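Local coordinates for Sn-glycerol-3-phosphate ABC transporter substrate-binding protein UspB (Mycobacterium tuberculosis, PDB 4MFI) that probably binds glycerophosphocholine outside the membrane and delivers it to an ABC transporter for uptake, at residues A[155-161]-A[286-292]; A[194-199]-A[264-270]. All coordinates share one frame; numbering follows the deposited sequence.

Contact 1 of 2, residues A[155-161]-A[286-292]; sequences PLFYYNK and DFGAAPL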
loop_
_atom_site.group_PDB
_atom_site.type_symbol
_atom_site.label_atom_id
_atom_site.label_comp_id
_atom_site.label_asym_id
_atom_site.label_seq_id
_atom_site.Cartn_x
_atom_site.Cartn_y
_atom_site.Cartn_z
ATOM N N PRO A 155 1.339 -5.756 2.213
ATOM C CA PRO A 155 2.432 -6.722 2.324
ATOM C C PRO A 155 1.894 -8.150 2.455
ATOM O O PRO A 155 0.738 -8.371 2.842
ATOM C CB PRO A 155 3.136 -6.294 3.616
ATOM C CG PRO A 155 2.802 -4.833 3.754
ATOM C CD PRO A 155 1.372 -4.766 3.303
ATOM N N LEU A 156 2.748 -9.111 2.130
ATOM C CA LEU A 156 2.415 -10.526 2.179
ATOM C C LEU A 156 3.673 -11.267 2.623
ATOM O O LEU A 156 4.783 -10.844 2.300
ATOM C CB LEU A 156 1.995 -10.988 0.786
ATOM C CG LEU A 156 1.217 -12.293 0.681
ATOM C CD1 LEU A 156 -0.073 -12.207 1.477
ATOM C CD2 LEU A 156 0.930 -12.600 -0.790
ATOM N N PHE A 157 3.507 -12.354 3.375
ATOM C CA PHE A 157 4.642 -13.149 3.845
ATOM C C PHE A 157 4.844 -14.331 2.899
ATOM O O PHE A 157 4.017 -15.236 2.837
ATOM C CB PHE A 157 4.395 -13.624 5.288
ATOM C CG PHE A 157 5.600 -14.236 5.949
ATOM C CD1 PHE A 157 5.972 -15.553 5.683
ATOM C CD2 PHE A 157 6.353 -13.503 6.863
ATOM C CE1 PHE A 157 7.100 -16.120 6.300
ATOM C CE2 PHE A 157 7.465 -14.063 7.492
ATOM C CZ PHE A 157 7.843 -15.371 7.206
ATOM N N TYR A 158 5.937 -14.305 2.146
ATOM C CA TYR A 158 6.252 -15.357 1.192
ATOM C C TYR A 158 7.213 -16.346 1.830
ATOM O O TYR A 158 8.167 -15.940 2.501
ATOM C CB TYR A 158 6.908 -14.755 -0.052
ATOM C CG TYR A 158 6.011 -13.849 -0.867
ATOM C CD1 TYR A 158 5.256 -14.362 -1.917
ATOM C CD2 TYR A 158 5.928 -12.477 -0.610
ATOM C CE1 TYR A 158 4.445 -13.552 -2.689
ATOM C CE2 TYR A 158 5.100 -11.648 -1.380
ATOM C CZ TYR A 158 4.360 -12.198 -2.419
ATOM O OH TYR A 158 3.545 -11.407 -3.211
ATOM N N TYR A 159 6.993 -17.640 1.615
ATOM C CA TYR A 159 7.905 -18.640 2.168
ATOM C C TYR A 159 8.179 -19.811 1.240
ATOM O O TYR A 159 7.305 -20.254 0.492
ATOM C CB TYR A 159 7.470 -19.116 3.561
ATOM C CG TYR A 159 6.188 -19.928 3.645
ATOM C CD1 TYR A 159 4.939 -19.307 3.701
ATOM C CD2 TYR A 159 6.228 -21.317 3.724
ATOM C CE1 TYR A 159 3.765 -20.057 3.812
ATOM C CE2 TYR A 159 5.069 -22.070 3.836
ATOM C CZ TYR A 159 3.839 -21.440 3.871
ATOM O OH TYR A 159 2.696 -22.200 3.986
ATOM N N ASN A 160 9.420 -20.280 1.299
ATOM C CA ASN A 160 9.924 -21.384 0.497
ATOM C C ASN A 160 9.582 -22.690 1.215
ATOM O O ASN A 160 10.076 -22.950 2.319
ATOM C CB ASN A 160 11.435 -21.183 0.362
ATOM C CG ASN A 160 12.113 -22.237 -0.471
ATOM O OD1 ASN A 160 11.855 -23.429 -0.335
ATOM N ND2 ASN A 160 13.038 -21.794 -1.321
ATOM N N LYS A 161 8.728 -23.508 0.601
ATOM C CA LYS A 161 8.245 -24.718 1.268
ATOM C C LYS A 161 9.324 -25.777 1.443
ATOM O O LYS A 161 9.285 -26.529 2.410
ATOM C CB LYS A 161 7.018 -25.288 0.562
ATOM C CG LYS A 161 5.823 -24.374 0.676
ATOM C CD LYS A 161 4.524 -25.136 0.542
ATOM C CE LYS A 161 3.341 -24.202 0.665
ATOM N NZ LYS A 161 2.068 -24.967 0.689
ATOM N N ASP A 286 8.270 -24.939 -4.733
ATOM C CA ASP A 286 6.948 -24.742 -4.150
ATOM C C ASP A 286 7.048 -23.641 -3.104
ATOM O O ASP A 286 7.922 -23.685 -2.231
ATOM C CB ASP A 286 6.474 -26.041 -3.497
ATOM C CG ASP A 286 5.010 -26.012 -3.109
ATOM O OD1 ASP A 286 4.284 -25.083 -3.529
ATOM O OD2 ASP A 286 4.581 -26.941 -2.392
ATOM N N PHE A 287 6.167 -22.650 -3.189
ATOM C CA PHE A 287 6.155 -21.589 -2.192
ATOM C C PHE A 287 4.759 -21.337 -1.648
ATOM O O PHE A 287 3.742 -21.642 -2.291
ATOM C CB PHE A 287 6.795 -20.292 -2.728
ATOM C CG PHE A 287 5.937 -19.540 -3.712
ATOM C CD1 PHE A 287 5.950 -19.869 -5.058
ATOM C CD2 PHE A 287 5.144 -18.482 -3.291
ATOM C CE1 PHE A 287 5.167 -19.176 -5.965
ATOM C CE2 PHE A 287 4.351 -17.781 -4.193
ATOM C CZ PHE A 287 4.368 -18.126 -5.534
ATOM N N GLY A 288 4.718 -20.795 -0.440
ATOM C CA GLY A 288 3.476 -20.396 0.181
ATOM C C GLY A 288 3.370 -18.891 0.331
ATOM O O GLY A 288 4.363 -18.149 0.290
ATOM N N ALA A 289 2.134 -18.440 0.486
ATOM C CA ALA A 289 1.842 -17.072 0.869
ATOM C C ALA A 289 1.054 -17.134 2.161
ATOM O O ALA A 289 0.182 -17.984 2.315
ATOM C CB ALA A 289 1.040 -16.376 -0.208
ATOM N N ALA A 290 1.379 -16.238 3.087
ATOM C CA ALA A 290 0.733 -16.176 4.385
ATOM C C ALA A 290 0.452 -14.724 4.731
ATOM O O ALA A 290 1.190 -13.820 4.310
ATOM C CB ALA A 290 1.632 -16.802 5.443
ATOM N N PRO A 291 -0.613 -14.483 5.507
ATOM C CA PRO A 291 -0.797 -13.130 6.033
ATOM C C PRO A 291 0.330 -12.822 7.003
ATOM O O PRO A 291 0.964 -13.738 7.550
ATOM C CB PRO A 291 -2.132 -13.224 6.780
ATOM C CG PRO A 291 -2.239 -14.644 7.179
ATOM C CD PRO A 291 -1.587 -15.437 6.065
ATOM N N LEU A 292 0.594 -11.542 7.211
ATOM C CA LEU A 292 1.569 -11.160 8.218
ATOM C C LEU A 292 1.050 -11.591 9.589
ATOM O O LEU A 292 -0.160 -11.635 9.807
ATOM C CB LEU A 292 1.813 -9.652 8.192
ATOM C CG LEU A 292 2.850 -9.134 7.188
ATOM C CD1 LEU A 292 2.536 -9.495 5.738
ATOM C CD2 LEU A 292 2.998 -7.633 7.371
HETATM O O HOH W 1 9.876 -25.397 -2.208
HETATM O O HOH W 2 2.162 -27.219 -1.063
HETATM O O HOH W 3 1.897 -25.069 -2.381
#

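Contact 2 of 2, residues A[194-199]-A[264-270]; sequences GRSAHG and GILASAV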
loop_
_atom_site.group_PDB
_atom_site.type_symbol
_atom_site.label_atom_id
_atom_site.label_comp_id
_atom_site.label_asym_id
_atom_site.label_seq_id
_atom_site.Cartn_x
_atom_site.Cartn_y
_atom_site.Cartn_z
ATOM N N GLY A 194 25.786 -18.063 1.981
ATOM C CA GLY A 194 25.451 -17.152 0.903
ATOM C C GLY A 194 23.965 -16.958 0.652
ATOM O O GLY A 194 23.579 -16.293 -0.312
ATOM N N ARG A 195 23.134 -17.549 1.508
ATOM C CA ARG A 195 21.684 -17.375 1.456
ATOM C C ARG A 195 21.194 -16.941 2.840
ATOM O O ARG A 195 21.962 -16.947 3.809
ATOM C CB ARG A 195 20.998 -18.677 1.034
ATOM C CG ARG A 195 21.368 -19.169 -0.356
ATOM C CD ARG A 195 20.903 -20.613 -0.536
ATOM N NE ARG A 195 19.497 -20.740 -0.868
ATOM C CZ ARG A 195 18.794 -21.868 -0.774
ATOM N NH1 ARG A 195 19.331 -22.976 -0.257
ATOM N NH2 ARG A 195 17.524 -21.866 -1.144
ATOM N N SER A 196 19.924 -16.555 2.934
ATOM C CA SER A 196 19.365 -16.099 4.209
ATOM C C SER A 196 18.003 -16.707 4.466
ATOM O O SER A 196 17.268 -17.021 3.523
ATOM C CB SER A 196 19.236 -14.571 4.232
ATOM O OG SER A 196 20.508 -13.955 4.217
ATOM N N ALA A 197 17.665 -16.854 5.745
ATOM C CA ALA A 197 16.338 -17.318 6.150
ATOM C C ALA A 197 15.256 -16.304 5.788
ATOM O O ALA A 197 14.116 -16.685 5.509
ATOM C CB ALA A 197 16.307 -17.586 7.651
ATOM N N HIS A 198 15.606 -15.018 5.833
ATOM C CA HIS A 198 14.626 -13.947 5.653
ATOM C C HIS A 198 15.308 -12.761 5.013
ATOM O O HIS A 198 16.439 -12.437 5.359
ATOM C CB HIS A 198 14.029 -13.535 7.013
ATOM C CG HIS A 198 12.793 -12.700 6.900
ATOM N ND1 HIS A 198 11.592 -13.209 6.456
ATOM C CD2 HIS A 198 12.566 -11.390 7.177
ATOM C CE1 HIS A 198 10.678 -12.253 6.463
ATOM N NE2 HIS A 198 11.244 -11.138 6.894
ATOM N N GLY A 199 14.625 -12.121 4.070
ATOM C CA GLY A 199 15.102 -10.855 3.534
ATOM C C GLY A 199 14.156 -9.738 3.914
ATOM O O GLY A 199 12.939 -9.884 3.806
ATOM N N GLY A 264 15.548 -17.998 -4.937
ATOM C CA GLY A 264 15.951 -18.904 -3.878
ATOM C C GLY A 264 17.030 -18.404 -2.933
ATOM O O GLY A 264 17.531 -19.173 -2.113
ATOM N N ILE A 265 17.398 -17.130 -3.035
ATOM C CA ILE A 265 18.409 -16.569 -2.142
ATOM C C ILE A 265 17.863 -16.412 -0.713
ATOM O O ILE A 265 18.601 -16.564 0.267
ATOM C CB ILE A 265 18.907 -15.201 -2.656
ATOM C CG1 ILE A 265 19.420 -15.314 -4.094
ATOM C CG2 ILE A 265 19.993 -14.633 -1.736
ATOM C CD1 ILE A 265 20.463 -16.399 -4.294
ATOM N N LEU A 266 16.567 -16.119 -0.608
ATOM C CA LEU A 266 15.884 -15.907 0.667
ATOM C C LEU A 266 14.847 -16.993 0.889
ATOM O O LEU A 266 14.017 -17.239 0.010
ATOM C CB LEU A 266 15.150 -14.567 0.655
ATOM C CG LEU A 266 15.958 -13.338 0.260
ATOM C CD1 LEU A 266 15.034 -12.138 0.094
ATOM C CD2 LEU A 266 17.067 -13.035 1.275
ATOM N N ALA A 267 14.836 -17.608 2.074
ATOM C CA ALA A 267 13.804 -18.611 2.377
ATOM C C ALA A 267 12.426 -17.983 2.585
ATOM O O ALA A 267 11.405 -18.668 2.501
ATOM C CB ALA A 267 14.187 -19.437 3.591
ATOM N N SER A 268 12.403 -16.689 2.891
ATOM C CA SER A 268 11.156 -15.980 3.141
ATOM C C SER A 268 11.378 -14.480 3.037
ATOM O O SER A 268 12.520 -14.000 3.100
ATOM C CB SER A 268 10.582 -16.342 4.520
ATOM O OG SER A 268 11.435 -15.930 5.576
ATOM N N ALA A 269 10.282 -13.738 2.900
ATOM C CA ALA A 269 10.343 -12.293 2.731
ATOM C C ALA A 269 8.962 -11.707 2.863
ATOM O O ALA A 269 7.983 -12.334 2.477
ATOM C CB ALA A 269 10.903 -11.947 1.353
ATOM N N VAL A 270 8.886 -10.499 3.416
ATOM C CA VAL A 270 7.673 -9.697 3.324
ATOM C C VAL A 270 7.813 -8.755 2.136
ATOM O O VAL A 270 8.722 -7.926 2.075
ATOM C CB VAL A 270 7.396 -8.911 4.618
ATOM C CG1 VAL A 270 6.200 -7.980 4.433
ATOM C CG2 VAL A 270 7.146 -9.872 5.772
HETATM O O HOH W 4 10.787 -8.960 5.064
#

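Contact 1 of 2, residues A[155-161]-A[286-292]
An antiparallel strand pair in the central sheet of one lobe of this periplasmic-binding-protein fold joins Phe157 and Tyr159 to Ala290 and Gly288. Each of these two pairs exchanges two backbone hydrogen bonds, from Phe157 N to Ala290 O (2.9 Å) and back, and from Tyr159 N to Gly288 O and back (Gly288 N to Tyr159 O, 2.8 Å). Lys161 N extends the pairing to Asp286 O. Tyr159, with CG wedged between its backbone N and carbonyl carbon (chi1 68°), folds its ring across the neighbouring strand. Gly288 CA lies over one face, 3.9 Å from the ring centroid, in a CH-pi contact to a residue that has no side chain to stand in the way. The extended Lys161 chain runs past Asp286, CD 3.4 Å from OD2; its NZ stays 4.4 Å from Asp286 OD2, and two waters bridge the charges while Asp171 takes NZ in a salt bridge and the Tyr159 hydroxyl in a hydrogen bond. On the other sheet face, Tyr158 CD1 meets Phe287 CE2 at 4.2 Å, and Leu156 CD2 rests on Ala289 CB. Helix 276-282 covers Tyr158 and Phe287, helix 366-374 packs on Leu156 and Pro291, and strand 268-272 flanks strand 144-160.

Contact 2 of 2, residues A[194-199]-A[264-270]
Two segments running in the same direction, leading into strands 198-201 and 268-272 of one alpha/beta lobe, are joined through Arg195, Ser196 and His198 on one and Gly264 to Ser268 on the other. Gly264 ends helix 257-262 in a Schellman motif, and its carbonyl O takes two hydrogen bonds side-on from the Arg195 guanidinium, from NE (2.8 Å) and NH2 (2.9 Å), with the oxygen practically in the guanidinium plane. A bend at chi3 (81°) turns the group back to this carbonyl. Ser196 N then bonds to Ile265 O, and Ser196 O accepts from Ala267 N at 2.9 Å. Further along, Ser268 OG donates to Ala197 O (2.8 Å) and accepts from His198 ND1 (2.9 Å) in a nearly straight bond, N-H...O 171°, lying in the imidazole plane. Gly199 N reaches Ser268 O at 3.0 Å, and Leu266 CD1 packs 3.7 Å from Gly199 CA. The His198 ring also meets Phe180 and Trp200 edge-to-face. Because ND1 donates, it carries a proton, and the chain of hydrogen bonds from imidazole through hydroxyl to carbonyl fixes the rotation of Ser268 OG and helps hold the ring, together with Phe180 and Trp200, within this buried region.

In the fold
From the N terminus, the chain reaches strand 144-160, whose last part forms the first half of contact 1. It then passes through helices 161-166 and 177-191 to segment 194-199, and after strand 251-254 and helix 257-262 segment 264-270 returns to it, closing contact 2 as a loop of 64 intervening residues. Helix 276-282 follows, and strand 287-290 closes contact 1 around a longer loop that contains the whole of contact 2. The two meet directly: strand 268-272 borders strand 144-160 in the same sheet, with Tyr158 N 2.9 Å from Ala269 O. Contact 1 thus pairs two strands of the sheet, while contact 2 ties strand 198-201, with its parallel partner 251-254, to a third.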